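Local coordinates for GrgF (Penicillium sp. sh18, PDB 6LZH), which acts as a polyketide transferase in the biosynthesis of gregatin A, a fungal polyketide built around an alkylated furanone core, at residues 26-37 and 56-66; 130-138 and 284-292. One frame throughout, in Å; residues are numbered along the deposited sequence.

Contact 1: 26-37 and 56-66; sequences FPASQRGPALIM and FQEHGITCLLY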
ATOM      1  N   PHE A  26       9.193  27.134  10.031  1.00 18.89           N
ATOM      2  CA  PHE A  26      10.088  27.793  10.989  1.00 19.22           C
ATOM      3  C   PHE A  26      11.384  28.149  10.262  1.00 19.56           C
ATOM      4  O   PHE A  26      12.322  27.332  10.202  1.00 16.40           O
ATOM      5  CB  PHE A  26      10.372  26.905  12.210  1.00 17.81           C
ATOM      6  CG  PHE A  26       9.137  26.530  13.006  1.00 19.05           C
ATOM      7  CD1 PHE A  26       8.270  25.538  12.549  1.00 18.83           C
ATOM      8  CD2 PHE A  26       8.839  27.170  14.211  1.00 18.42           C
ATOM      9  CE1 PHE A  26       7.133  25.195  13.276  1.00 19.72           C
ATOM     10  CE2 PHE A  26       7.716  26.814  14.949  1.00 19.46           C
ATOM     11  CZ  PHE A  26       6.864  25.833  14.481  1.00 19.65           C
ATOM     12  N   PRO A  27      11.478  29.343   9.670  1.00 18.64           N
ATOM     13  CA  PRO A  27      12.644  29.664   8.842  1.00 19.89           C
ATOM     14  C   PRO A  27      13.884  29.928   9.669  1.00 22.61           C
ATOM     15  O   PRO A  27      13.844  30.632  10.681  1.00 24.45           O
ATOM     16  CB  PRO A  27      12.209  30.931   8.090  1.00 21.85           C
ATOM     17  CG  PRO A  27      11.131  31.509   8.925  1.00 20.35           C
ATOM     18  CD  PRO A  27      10.405  30.341   9.522  1.00 18.58           C
ATOM     19  N   ALA A  28      14.997  29.357   9.217  1.00 19.68           N
ATOM     20  CA  ALA A  28      16.299  29.738   9.736  1.00 21.38           C
ATOM     21  C   ALA A  28      16.656  31.141   9.250  1.00 24.36           C
ATOM     22  O   ALA A  28      16.038  31.680   8.330  1.00 22.91           O
ATOM     23  CB  ALA A  28      17.376  28.754   9.289  1.00 21.83           C
ATOM     24  N   SER A  29      17.678  31.727   9.884  1.00 25.33           N
ATOM     25  CA  SER A  29      18.100  33.097   9.613  1.00 28.25           C
ATOM     26  C   SER A  29      18.878  33.243   8.317  1.00 30.74           C
ATOM     27  O   SER A  29      19.134  34.377   7.896  1.00 35.26           O
ATOM     28  CB  SER A  29      18.959  33.620  10.765  1.00 36.81           C
ATOM     29  OG  SER A  29      18.235  33.567  11.981  1.00 41.72           O
ATOM     30  N   GLN A  30      19.276  32.145   7.686  1.00 25.72           N
ATOM     31  CA  GLN A  30      20.030  32.213   6.442  1.00 25.47           C
ATOM     32  C   GLN A  30      19.874  30.883   5.723  1.00 26.47           C
ATOM     33  O   GLN A  30      19.413  29.893   6.304  1.00 19.81           O
ATOM     34  CB  GLN A  30      21.507  32.549   6.696  1.00 29.34           C
ATOM     35  CG  GLN A  30      22.285  31.504   7.478  1.00 31.63           C
ATOM     36  CD  GLN A  30      21.759  31.304   8.898  1.00 40.56           C
ATOM     37  OE1 GLN A  30      21.824  32.212   9.736  1.00 36.39           O
ATOM     38  NE2 GLN A  30      21.224  30.116   9.171  1.00 33.46           N
ATOM     39  N   ARG A  31      20.244  30.878   4.442  1.00 20.41           N
ATOM     40  CA  ARG A  31      20.112  29.669   3.634  1.00 20.92           C
ATOM     41  C   ARG A  31      20.938  28.538   4.240  1.00 25.35           C
ATOM     42  O   ARG A  31      22.080  28.735   4.661  1.00 21.80           O
ATOM     43  CB  ARG A  31      20.543  29.950   2.190  1.00 22.56           C
ATOM     44  CG  ARG A  31      20.543  28.730   1.267  1.00 24.80           C
ATOM     45  CD  ARG A  31      20.984  29.132  -0.139  1.00 23.73           C
ATOM     46  NE  ARG A  31      21.129  27.975  -1.013  1.00 25.11           N
ATOM     47  CZ  ARG A  31      20.137  27.418  -1.687  1.00 22.22           C
ATOM     48  NH1 ARG A  31      18.908  27.918  -1.590  1.00 26.12           N
ATOM     49  NH2 ARG A  31      20.373  26.362  -2.461  1.00 24.83           N
ATOM     50  N   GLY A  32      20.352  27.343   4.288  1.00 24.24           N
ATOM     51  CA  GLY A  32      21.022  26.201   4.869  1.00 21.23           C
ATOM     52  C   GLY A  32      20.160  24.956   4.912  1.00 23.79           C
ATOM     53  O   GLY A  32      19.228  24.788   4.119  1.00 19.71           O
ATOM     54  N   PRO A  33      20.450  24.063   5.860  1.00 22.41           N
ATOM     55  CA  PRO A  33      19.727  22.787   5.936  1.00 21.52           C
ATOM     56  C   PRO A  33      18.261  22.988   6.295  1.00 18.28           C
ATOM     57  O   PRO A  33      17.836  24.054   6.755  1.00 15.18           O
ATOM     58  CB  PRO A  33      20.477  22.024   7.031  1.00 17.45           C
ATOM     59  CG  PRO A  33      21.016  23.135   7.945  1.00 19.49           C
ATOM     60  CD  PRO A  33      21.325  24.301   7.028  1.00 20.21           C
ATOM     61  N   ALA A  34      17.473  21.936   6.053  1.00 18.15           N
ATOM     62  CA  ALA A  34      16.041  21.963   6.338  1.00 15.54           C
ATOM     63  C   ALA A  34      15.573  20.593   6.819  1.00 18.69           C
ATOM     64  O   ALA A  34      16.235  19.565   6.604  1.00 16.95           O
ATOM     65  CB  ALA A  34      15.218  22.386   5.117  1.00 15.12           C
ATOM     66  N   LEU A  35      14.394  20.597   7.450  1.00 14.69           N
ATOM     67  CA  LEU A  35      13.842  19.422   8.114  1.00 17.52           C
ATOM     68  C   LEU A  35      12.325  19.438   7.997  1.00 17.67           C
ATOM     69  O   LEU A  35      11.681  20.449   8.316  1.00 14.81           O
ATOM     70  CB  LEU A  35      14.247  19.388   9.589  1.00 16.88           C
ATOM     71  CG  LEU A  35      13.996  18.096  10.356  1.00 20.78           C
ATOM     72  CD1 LEU A  35      14.920  17.006   9.860  1.00 17.70           C
ATOM     73  CD2 LEU A  35      14.212  18.337  11.852  1.00 18.45           C
ATOM     74  N   ILE A  36      11.768  18.317   7.542  1.00 15.13           N
ATOM     75  CA  ILE A  36      10.328  18.096   7.468  1.00 13.76           C
ATOM     76  C   ILE A  36       9.953  17.131   8.587  1.00 14.97           C
ATOM     77  O   ILE A  36      10.430  15.986   8.610  1.00 14.74           O
ATOM     78  CB  ILE A  36       9.909  17.541   6.097  1.00 13.95           C
ATOM     79  CG1 ILE A  36      10.369  18.473   4.972  1.00 14.05           C
ATOM     80  CG2 ILE A  36       8.397  17.312   6.064  1.00 14.57           C
ATOM     81  CD1 ILE A  36      10.103  17.918   3.583  1.00 18.36           C
ATOM     82  N   MET A  37       9.091  17.583   9.500  1.00 13.69           N
ATOM     83  CA  MET A  37       8.782  16.862  10.734  1.00 15.66           C
ATOM     84  C   MET A  37       7.377  16.269  10.681  1.00 16.17           C
ATOM     85  O   MET A  37       6.417  16.963  10.326  1.00 15.70           O
ATOM     86  CB  MET A  37       8.919  17.794  11.943  1.00 11.78           C
ATOM     87  CG  MET A  37      10.354  18.326  12.101  1.00 15.37           C
ATOM     88  SD  MET A  37      10.491  19.602  13.370  1.00 20.22           S
ATOM     89  CE  MET A  37      10.184  18.658  14.879  1.00 17.77           C
ATOM     90  N   PHE A  56      15.492  23.370  16.571  1.00 14.88           N
ATOM     91  CA  PHE A  56      16.249  23.183  15.332  1.00 18.22           C
ATOM     92  C   PHE A  56      16.391  24.495  14.571  1.00 17.46           C
ATOM     93  O   PHE A  56      17.455  24.790  14.012  1.00 16.88           O
ATOM     94  CB  PHE A  56      15.574  22.136  14.425  1.00 14.24           C
ATOM     95  CG  PHE A  56      15.823  20.702  14.843  1.00 14.70           C
ATOM     96  CD1 PHE A  56      17.108  20.233  15.053  1.00 16.29           C
ATOM     97  CD2 PHE A  56      14.756  19.824  15.026  1.00 17.64           C
ATOM     98  CE1 PHE A  56      17.333  18.905  15.446  1.00 19.85           C
ATOM     99  CE2 PHE A  56      14.973  18.497  15.431  1.00 16.42           C
ATOM    100  CZ  PHE A  56      16.253  18.040  15.623  1.00 14.98           C
ATOM    101  N   GLN A  57      15.309  25.267  14.493  1.00 15.55           N
ATOM    102  CA  GLN A  57      15.372  26.575  13.840  1.00 18.10           C
ATOM    103  C   GLN A  57      16.454  27.453  14.475  1.00 17.83           C
ATOM    104  O   GLN A  57      17.223  28.123  13.771  1.00 19.73           O
ATOM    105  CB  GLN A  57      13.996  27.246  13.925  1.00 17.67           C
ATOM    106  CG  GLN A  57      13.907  28.637  13.294  1.00 17.42           C
ATOM    107  CD  GLN A  57      12.635  29.371  13.650  1.00 22.24           C
ATOM    108  OE1 GLN A  57      12.016  29.120  14.692  1.00 20.60           O
ATOM    109  NE2 GLN A  57      12.234  30.300  12.787  1.00 19.97           N
ATOM    110  N   GLU A  58      16.534  27.447  15.813  1.00 19.24           N
ATOM    111  CA  GLU A  58      17.533  28.239  16.521  1.00 20.31           C
ATOM    112  C   GLU A  58      18.947  27.763  16.232  1.00 21.97           C
ATOM    113  O   GLU A  58      19.896  28.532  16.425  1.00 21.08           O
ATOM    114  CB  GLU A  58      17.262  28.205  18.028  1.00 20.69           C
ATOM    115  CG  GLU A  58      16.126  29.096  18.471  1.00 27.76           C
ATOM    116  CD  GLU A  58      15.660  28.779  19.868  1.00 28.47           C
ATOM    117  OE1 GLU A  58      16.131  27.774  20.435  1.00 34.40           O
ATOM    118  OE2 GLU A  58      14.828  29.536  20.396  1.00 36.51           O
ATOM    119  N   HIS A  59      19.107  26.519  15.774  1.00 18.86           N
ATOM    120  CA  HIS A  59      20.392  25.979  15.353  1.00 20.58           C
ATOM    121  C   HIS A  59      20.563  25.974  13.836  1.00 20.40           C
ATOM    122  O   HIS A  59      21.367  25.199  13.308  1.00 23.77           O
ATOM    123  CB  HIS A  59      20.573  24.573  15.935  1.00 19.03           C
ATOM    124  CG  HIS A  59      20.730  24.574  17.426  1.00 22.39           C
ATOM    125  ND1 HIS A  59      19.670  24.762  18.288  1.00 21.95           N
ATOM    126  CD2 HIS A  59      21.834  24.465  18.205  1.00 23.01           C
ATOM    127  CE1 HIS A  59      20.111  24.752  19.533  1.00 19.42           C
ATOM    128  NE2 HIS A  59      21.421  24.569  19.509  1.00 21.94           N
ATOM    129  N   GLY A  60      19.831  26.816  13.123  1.00 19.40           N
ATOM    130  CA  GLY A  60      20.093  27.026  11.713  1.00 20.13           C
ATOM    131  C   GLY A  60      19.363  26.113  10.755  1.00 19.97           C
ATOM    132  O   GLY A  60      19.666  26.133   9.552  1.00 19.94           O
ATOM    133  N   ILE A  61      18.398  25.328  11.223  1.00 17.60           N
ATOM    134  CA  ILE A  61      17.675  24.404  10.356  1.00 16.17           C
ATOM    135  C   ILE A  61      16.261  24.924  10.132  1.00 16.52           C
ATOM    136  O   ILE A  61      15.499  25.090  11.093  1.00 16.66           O
ATOM    137  CB  ILE A  61      17.627  22.986  10.944  1.00 16.19           C
ATOM    138  CG1 ILE A  61      19.036  22.429  11.115  1.00 17.64           C
ATOM    139  CG2 ILE A  61      16.761  22.087  10.047  1.00 15.99           C
ATOM    140  CD1 ILE A  61      19.113  21.326  12.162  1.00 21.43           C
ATOM    141  N   THR A  62      15.895  25.130   8.861  1.00 17.14           N
ATOM    142  CA  THR A  62      14.528  25.520   8.517  1.00 15.88           C
ATOM    143  C   THR A  62      13.598  24.317   8.609  1.00 17.47           C
ATOM    144  O   THR A  62      13.817  23.299   7.942  1.00 18.49           O
ATOM    145  CB  THR A  62      14.475  26.131   7.112  1.00 16.18           C
ATOM    146  OG1 THR A  62      15.189  27.372   7.101  1.00 19.11           O
ATOM    147  CG2 THR A  62      13.046  26.426   6.708  1.00 18.55           C
ATOM    148  N   CYS A  63      12.545  24.428   9.419  1.00 17.70           N
ATOM    149  CA  CYS A  63      11.665  23.298   9.680  1.00 16.36           C
ATOM    150  C   CYS A  63      10.279  23.512   9.081  1.00 19.86           C
ATOM    151  O   CYS A  63       9.717  24.614   9.139  1.00 18.16           O
ATOM    152  CB  CYS A  63      11.546  23.039  11.196  1.00 15.05           C
ATOM    153  SG  CYS A  63      13.138  22.588  11.944  1.00 20.27           S
ATOM    154  N   LEU A  64       9.759  22.445   8.474  1.00 12.15           N
ATOM    155  CA  LEU A  64       8.387  22.352   7.984  1.00 15.50           C
ATOM    156  C   LEU A  64       7.647  21.349   8.862  1.00 17.44           C
ATOM    157  O   LEU A  64       8.064  20.189   8.984  1.00 15.57           O
ATOM    158  CB  LEU A  64       8.339  21.897   6.517  1.00 15.00           C
ATOM    159  CG  LEU A  64       6.927  21.612   5.975  1.00 17.21           C
ATOM    160  CD1 LEU A  64       6.029  22.888   5.953  1.00 17.81           C
ATOM    161  CD2 LEU A  64       6.989  20.963   4.603  1.00 19.42           C
ATOM    162  N   LEU A  65       6.568  21.794   9.492  1.00 15.18           N
ATOM    163  CA  LEU A  65       5.760  20.944  10.357  1.00 17.44           C
ATOM    164  C   LEU A  65       4.335  21.019   9.843  1.00 18.72           C
ATOM    165  O   LEU A  65       3.741  22.099   9.849  1.00 23.68           O
ATOM    166  CB  LEU A  65       5.860  21.442  11.807  1.00 17.44           C
ATOM    167  CG  LEU A  65       5.060  20.792  12.910  1.00 21.59           C
ATOM    168  CD1 LEU A  65       5.266  19.301  12.846  1.00 20.79           C
ATOM    169  CD2 LEU A  65       5.479  21.366  14.287  1.00 18.99           C
ATOM    170  N   TYR A  66       3.777  19.899   9.390  1.00 18.64           N
ATOM    171  CA  TYR A  66       2.473  19.982   8.747  1.00 18.03           C
ATOM    172  C   TYR A  66       1.518  18.895   9.218  1.00 17.01           C
ATOM    173  O   TYR A  66       1.927  17.871   9.769  1.00 18.09           O
ATOM    174  CB  TYR A  66       2.609  19.965   7.228  1.00 21.96           C
ATOM    175  CG  TYR A  66       3.056  18.689   6.550  1.00 23.52           C
ATOM    176  CD1 TYR A  66       2.165  17.639   6.336  1.00 21.77           C
ATOM    177  CD2 TYR A  66       4.341  18.574   6.041  1.00 24.87           C
ATOM    178  CE1 TYR A  66       2.550  16.501   5.680  1.00 23.43           C
ATOM    179  CE2 TYR A  66       4.748  17.428   5.362  1.00 28.90           C
ATOM    180  CZ  TYR A  66       3.844  16.393   5.183  1.00 26.55           C
ATOM    181  OH  TYR A  66       4.223  15.249   4.512  1.00 25.80           O
TER
HETATM  182  O   HOH W   1      18.531  30.467  12.568  1.00 34.81           O
HETATM  183  O   HOH W   2      20.709  28.030   7.942  1.00 24.26           O
HETATM  184  O   HOH W   3      17.594  26.680   6.128  1.00 21.54           O
HETATM  185  O   HOH W   4       4.100  16.205   8.702  1.00 30.94           O
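Backbone pairing between L35 and its neighbours T62 and L64 joins strands 32-37 and 62-66 in parallel: L35 N donates to T62 O at 2.8 Å, and L35 O accepts from L64 N. M37 N to L64 O and T62 N to P33 O continue the pairing towards its two ends. The other edge of 62-66 is taken by F26, antiparallel, whose N and O both bond to C63; F26 N meets C63 O at 2.7 Å in a nearly straight bond lying in the carbonyl plane.

Two side chains fasten the loop after F26. Q57 runs out extended with CG anti to the backbone N (chi1 179°), which carries its amide alongside P27; NE2 reaches P27 O at 2.7 Å from above the carbonyl plane, although P27 O lies in the plane of the amide itself. A second bond from NE2 goes to L6 O. T62 OG1 accepts from A28 N at 2.9 Å and donates to water 3, which in turn donates to P33 O and so links both sides of strand 62-66.

Apolar contacts fill in around these bonds. L35 sends CD2 obliquely to F56 CD2 at 3.5 Å, while its CB meets I61 CG2. The F26 ring turns its edge to Q57 OE1, its plane 87° from the amide. On the face bearing A34 and T62, I36 CG2 touches Y66 CE2 at 3.7 Å.

G60 forms the C' position of a Schellman motif, with I61 N bonded to F56 O, which turns helix 49-58 into strand 62-66 and completes a right-handed beta-alpha-beta crossover. The chemistry implies a sheet interior held by main-chain bonds, with Q57 supplying a donor and T62 an acceptor where the loop leaves regular pairing.

Contact 2: 130-138 and 284-292; sequences RVAAAIAVA and QLDFLKRHM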
ATOM      1  N   ARG A 130      16.322  12.213  -2.966  1.00 20.11           N
ATOM      2  CA  ARG A 130      16.521  13.639  -2.739  1.00 20.12           C
ATOM      3  C   ARG A 130      16.655  13.967  -1.258  1.00 19.10           C
ATOM      4  O   ARG A 130      17.092  15.069  -0.922  1.00 22.40           O
ATOM      5  CB  ARG A 130      15.365  14.448  -3.339  1.00 20.54           C
ATOM      6  CG  ARG A 130      15.141  14.177  -4.847  1.00 20.08           C
ATOM      7  CD  ARG A 130      13.832  14.798  -5.313  1.00 22.84           C
ATOM      8  NE  ARG A 130      12.709  14.288  -4.530  1.00 22.45           N
ATOM      9  CZ  ARG A 130      11.499  14.840  -4.508  1.00 21.46           C
ATOM     10  NH1 ARG A 130      11.241  15.921  -5.249  1.00 16.87           N
ATOM     11  NH2 ARG A 130      10.547  14.303  -3.749  1.00 17.26           N
ATOM     12  N   VAL A 131      16.293  13.043  -0.371  1.00 19.53           N
ATOM     13  CA  VAL A 131      16.403  13.263   1.068  1.00 20.61           C
ATOM     14  C   VAL A 131      17.853  13.038   1.475  1.00 18.76           C
ATOM     15  O   VAL A 131      18.461  12.027   1.100  1.00 20.69           O
ATOM     16  CB  VAL A 131      15.438  12.325   1.823  1.00 19.33           C
ATOM     17  CG1 VAL A 131      15.691  12.350   3.323  1.00 18.17           C
ATOM     18  CG2 VAL A 131      13.983  12.690   1.489  1.00 18.16           C
ATOM     19  N   ALA A 132      18.418  13.977   2.241  1.00 15.37           N
ATOM     20  CA  ALA A 132      19.818  13.876   2.618  1.00 15.98           C
ATOM     21  C   ALA A 132      20.038  13.032   3.865  1.00 17.06           C
ATOM     22  O   ALA A 132      21.124  12.469   4.030  1.00 16.04           O
ATOM     23  CB  ALA A 132      20.408  15.273   2.826  1.00 17.55           C
ATOM     24  N   ALA A 133      19.025  12.907   4.725  1.00 16.59           N
ATOM     25  CA  ALA A 133      19.162  12.219   6.009  1.00 17.17           C
ATOM     26  C   ALA A 133      17.772  12.043   6.595  1.00 13.68           C
ATOM     27  O   ALA A 133      16.856  12.797   6.272  1.00 16.59           O
ATOM     28  CB  ALA A 133      20.064  13.004   6.984  1.00 13.63           C
ATOM     29  N   ALA A 134      17.624  11.041   7.467  1.00 12.28           N
ATOM     30  CA  ALA A 134      16.333  10.747   8.071  1.00 11.88           C
ATOM     31  C   ALA A 134      16.534  10.391   9.534  1.00 15.92           C
ATOM     32  O   ALA A 134      17.473   9.662   9.866  1.00 14.95           O
ATOM     33  CB  ALA A 134      15.616   9.590   7.354  1.00 11.00           C
ATOM     34  N   ILE A 135      15.646  10.897  10.402  1.00 12.33           N
ATOM     35  CA  ILE A 135      15.656  10.578  11.832  1.00 10.25           C
ATOM     36  C   ILE A 135      14.284  10.054  12.231  1.00 15.34           C
ATOM     37  O   ILE A 135      13.267  10.726  12.002  1.00 11.77           O
ATOM     38  CB  ILE A 135      16.011  11.806  12.691  1.00 11.58           C
ATOM     39  CG1 ILE A 135      17.401  12.354  12.319  1.00 11.67           C
ATOM     40  CG2 ILE A 135      15.903  11.430  14.195  1.00 13.76           C
ATOM     41  CD1 ILE A 135      17.682  13.766  12.937  1.00 15.06           C
ATOM     42  N   ALA A 136      14.256   8.870  12.851  1.00 11.05           N
ATOM     43  CA  ALA A 136      13.026   8.288  13.379  1.00 16.42           C
ATOM     44  C   ALA A 136      13.123   8.218  14.900  1.00 15.54           C
ATOM     45  O   ALA A 136      14.037   7.590  15.441  1.00 16.13           O
ATOM     46  CB  ALA A 136      12.775   6.895  12.787  1.00 15.69           C
ATOM     47  N   VAL A 137      12.192   8.872  15.583  1.00 12.42           N
ATOM     48  CA  VAL A 137      12.143   8.884  17.040  1.00 14.83           C
ATOM     49  C   VAL A 137      10.990   8.010  17.504  1.00 13.07           C
ATOM     50  O   VAL A 137       9.829   8.275  17.164  1.00 13.66           O
ATOM     51  CB  VAL A 137      11.990  10.311  17.585  1.00 11.15           C
ATOM     52  CG1 VAL A 137      11.913  10.256  19.089  1.00 12.50           C
ATOM     53  CG2 VAL A 137      13.134  11.210  17.096  1.00 14.17           C
ATOM     54  N   ALA A 138      11.312   6.984  18.318  1.00 16.87           N
ATOM     55  CA  ALA A 138      10.373   6.000  18.825  1.00 14.72           C
ATOM     56  C   ALA A 138       9.373   5.552  17.754  1.00 17.95           C
ATOM     57  O   ALA A 138       8.157   5.639  17.979  1.00 18.28           O
ATOM     58  CB  ALA A 138       9.654   6.551  20.055  1.00 14.68           C
ATOM     59  N   GLN A 284      21.087  14.490  17.741  1.00 18.31           N
ATOM     60  CA  GLN A 284      20.465  14.468  16.419  1.00 15.64           C
ATOM     61  C   GLN A 284      21.016  15.576  15.535  1.00 16.65           C
ATOM     62  O   GLN A 284      21.220  15.379  14.337  1.00 11.91           O
ATOM     63  CB  GLN A 284      18.946  14.609  16.545  1.00 14.65           C
ATOM     64  CG  GLN A 284      18.283  13.393  17.191  1.00 15.27           C
ATOM     65  CD  GLN A 284      16.831  13.638  17.569  1.00 13.13           C
ATOM     66  OE1 GLN A 284      16.118  14.374  16.894  1.00 14.18           O
ATOM     67  NE2 GLN A 284      16.390  13.018  18.667  1.00 13.95           N
ATOM     68  N   LEU A 285      21.248  16.753  16.112  1.00 16.24           N
ATOM     69  CA  LEU A 285      21.880  17.833  15.367  1.00 14.37           C
ATOM     70  C   LEU A 285      23.279  17.436  14.889  1.00 17.84           C
ATOM     71  O   LEU A 285      23.670  17.741  13.754  1.00 19.73           O
ATOM     72  CB  LEU A 285      21.931  19.082  16.249  1.00 14.76           C
ATOM     73  CG  LEU A 285      22.720  20.241  15.650  1.00 18.41           C
ATOM     74  CD1 LEU A 285      21.908  20.828  14.510  1.00 16.11           C
ATOM     75  CD2 LEU A 285      22.997  21.281  16.735  1.00 21.02           C
ATOM     76  N   ASP A 286      24.042  16.745  15.735  1.00 18.59           N
ATOM     77  CA  ASP A 286      25.372  16.296  15.331  1.00 18.81           C
ATOM     78  C   ASP A 286      25.286  15.287  14.187  1.00 16.73           C
ATOM     79  O   ASP A 286      26.070  15.344  13.232  1.00 14.57           O
ATOM     80  CB  ASP A 286      26.099  15.681  16.535  1.00 15.74           C
ATOM     81  CG  ASP A 286      27.567  15.437  16.257  1.00 21.70           C
ATOM     82  OD1 ASP A 286      28.309  16.431  16.141  1.00 23.56           O
ATOM     83  OD2 ASP A 286      27.979  14.257  16.122  1.00 22.02           O
ATOM     84  N   PHE A 287      24.331  14.358  14.272  1.00 13.39           N
ATOM     85  CA  PHE A 287      24.072  13.434  13.171  1.00 15.50           C
ATOM     86  C   PHE A 287      23.811  14.189  11.876  1.00 14.43           C
ATOM     87  O   PHE A 287      24.416  13.901  10.842  1.00 16.36           O
ATOM     88  CB  PHE A 287      22.886  12.541  13.528  1.00 13.95           C
ATOM     89  CG  PHE A 287      22.377  11.714  12.384  1.00 14.84           C
ATOM     90  CD1 PHE A 287      23.012  10.539  12.021  1.00 15.63           C
ATOM     91  CD2 PHE A 287      21.250  12.106  11.671  1.00 16.22           C
ATOM     92  CE1 PHE A 287      22.530   9.761  10.958  1.00 18.25           C
ATOM     93  CE2 PHE A 287      20.767  11.322  10.603  1.00 14.55           C
ATOM     94  CZ  PHE A 287      21.405  10.173  10.253  1.00 14.89           C
ATOM     95  N   LEU A 288      22.906  15.169  11.921  1.00 17.38           N
ATOM     96  CA  LEU A 288      22.602  15.963  10.734  1.00 15.92           C
ATOM     97  C   LEU A 288      23.819  16.739  10.240  1.00 17.73           C
ATOM     98  O   LEU A 288      24.037  16.847   9.026  1.00 17.29           O
ATOM     99  CB  LEU A 288      21.441  16.914  11.028  1.00 13.91           C
ATOM    100  CG  LEU A 288      20.065  16.256  11.315  1.00 18.38           C
ATOM    101  CD1 LEU A 288      19.000  17.289  11.666  1.00 19.69           C
ATOM    102  CD2 LEU A 288      19.570  15.382  10.150  1.00 15.00           C
ATOM    103  N   LYS A 289      24.604  17.318  11.160  1.00 18.10           N
ATOM    104  CA  LYS A 289      25.774  18.097  10.744  1.00 19.27           C
ATOM    105  C   LYS A 289      26.799  17.208  10.058  1.00 20.15           C
ATOM    106  O   LYS A 289      27.363  17.583   9.024  1.00 18.10           O
ATOM    107  CB  LYS A 289      26.405  18.808  11.949  1.00 17.53           C
ATOM    108  CG  LYS A 289      25.624  20.011  12.437  1.00 20.66           C
ATOM    109  CD  LYS A 289      26.261  20.640  13.684  1.00 26.34           C
ATOM    110  CE  LYS A 289      26.629  22.093  13.408  1.00 34.71           C
ATOM    111  NZ  LYS A 289      26.890  22.899  14.639  1.00 34.46           N
ATOM    112  N   ARG A 290      27.031  16.015  10.608  1.00 16.55           N
ATOM    113  CA  ARG A 290      28.021  15.112  10.035  1.00 17.29           C
ATOM    114  C   ARG A 290      27.607  14.615   8.648  1.00 20.50           C
ATOM    115  O   ARG A 290      28.444  14.532   7.745  1.00 22.20           O
ATOM    116  CB  ARG A 290      28.259  13.933  10.991  1.00 19.18           C
ATOM    117  CG  ARG A 290      28.965  14.327  12.285  1.00 18.93           C
ATOM    118  CD  ARG A 290      29.358  13.096  13.110  1.00 21.49           C
ATOM    119  NE  ARG A 290      28.241  12.587  13.907  1.00 20.49           N
ATOM    120  CZ  ARG A 290      27.497  11.535  13.573  1.00 18.43           C
ATOM    121  NH1 ARG A 290      27.741  10.848  12.462  1.00 17.64           N
ATOM    122  NH2 ARG A 290      26.514  11.152  14.365  1.00 18.21           N
ATOM    123  N   HIS A 291      26.324  14.309   8.446  1.00 16.15           N
ATOM    124  CA  HIS A 291      25.911  13.666   7.200  1.00 19.87           C
ATOM    125  C   HIS A 291      25.446  14.643   6.124  1.00 19.29           C
ATOM    126  O   HIS A 291      25.554  14.332   4.932  1.00 20.48           O
ATOM    127  CB  HIS A 291      24.800  12.648   7.482  1.00 19.30           C
ATOM    128  CG  HIS A 291      25.299  11.397   8.137  1.00 16.50           C
ATOM    129  ND1 HIS A 291      26.010  10.434   7.451  1.00 17.72           N
ATOM    130  CD2 HIS A 291      25.204  10.960   9.416  1.00 17.10           C
ATOM    131  CE1 HIS A 291      26.336   9.457   8.282  1.00 22.67           C
ATOM    132  NE2 HIS A 291      25.862   9.754   9.482  1.00 19.90           N
ATOM    133  N   MET A 292      24.892  15.790   6.502  1.00 17.80           N
ATOM    134  CA  MET A 292      24.510  16.813   5.531  1.00 18.13           C
ATOM    135  C   MET A 292      25.560  17.913   5.388  1.00 25.26           C
ATOM    136  O   MET A 292      25.373  18.826   4.575  1.00 22.70           O
ATOM    137  CB  MET A 292      23.160  17.431   5.914  1.00 16.70           C
ATOM    138  CG  MET A 292      22.037  16.407   6.091  1.00 16.98           C
ATOM    139  SD  MET A 292      20.355  17.060   5.816  1.00 20.82           S
ATOM    140  CE  MET A 292      20.240  18.276   7.144  1.00 14.93           C
TER
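I135 packs over the first turn of segment 284-292, its CD1 3.7 Å from L288 CD2 and within van der Waals range of Q284 CB. CG1 stands anti to the carbonyl carbon (chi1 -59°), and with CD1 extended beyond it the chain reaches in among three helix residues. Its flank slides past F287 in the opposite direction, CG1 meeting CD2 of the ring at 3.9 Å. The same ring approaches A134 O obliquely through CE2. Replacing I135 by an alanine would probably open a gap between L288, F287 and Q284, taking from the ring and the leucine tip one of the apolar partners they share.

Towards the start of the strand the side chains on this side shrink to methyl groups. A133 CB touches L288 CD2 and M292 CG, both at 4.0 Å, and A132 CB meets M292 SD at 3.5 Å. Small residues here let the last turn of the helix come in close: the CA atoms of A132 and M292 are 6.3 Å apart.

At the other end Q284 extends across V137 at about a right angle, NE2 lying 4.0 Å from V137 CG2, and I135 CG2 packs against its OE1. The polar end is not left to this apolar surface, since OE1 accepts a hydrogen bond from W112 NE1 in the adjacent strand 108-114. No hydrogen bond joins the two segments.

The short axes approach to 9.4 Å and run nearly antiparallel, at 162°. Helix 277-292 thus lies along the central sheet, with Q284 and F287 also touching strand 232-237. Such a C-terminal helix packed along the parallel strands is characteristic of the alpha/beta hydrolase fold; beyond V137, A138 touches D240 and H269, the probable active-site residues.

Overall arrangement
Both contacts are largely buried and belong to one mixed sheet, but they hold it differently. Contact 1 works within the sheet, joining neighbouring strands through main-chain hydrogen bonds, with waters at the loop and at the strand end. Contact 2 works from sheet to helix, through mostly apolar packing, with no hydrogen bond across it. Strand 108-114 lies between strands 32-38 and 133-137, so the two contacts sit on either side of it, their centres 13 Å apart. They also meet directly: L285, facing away from strand 133-137, packs on H59 and I61, while the M292 methyl reaches P33. The C-terminal helix therefore borders the beta-alpha-beta unit of contact 1 as well as the strand of contact 2.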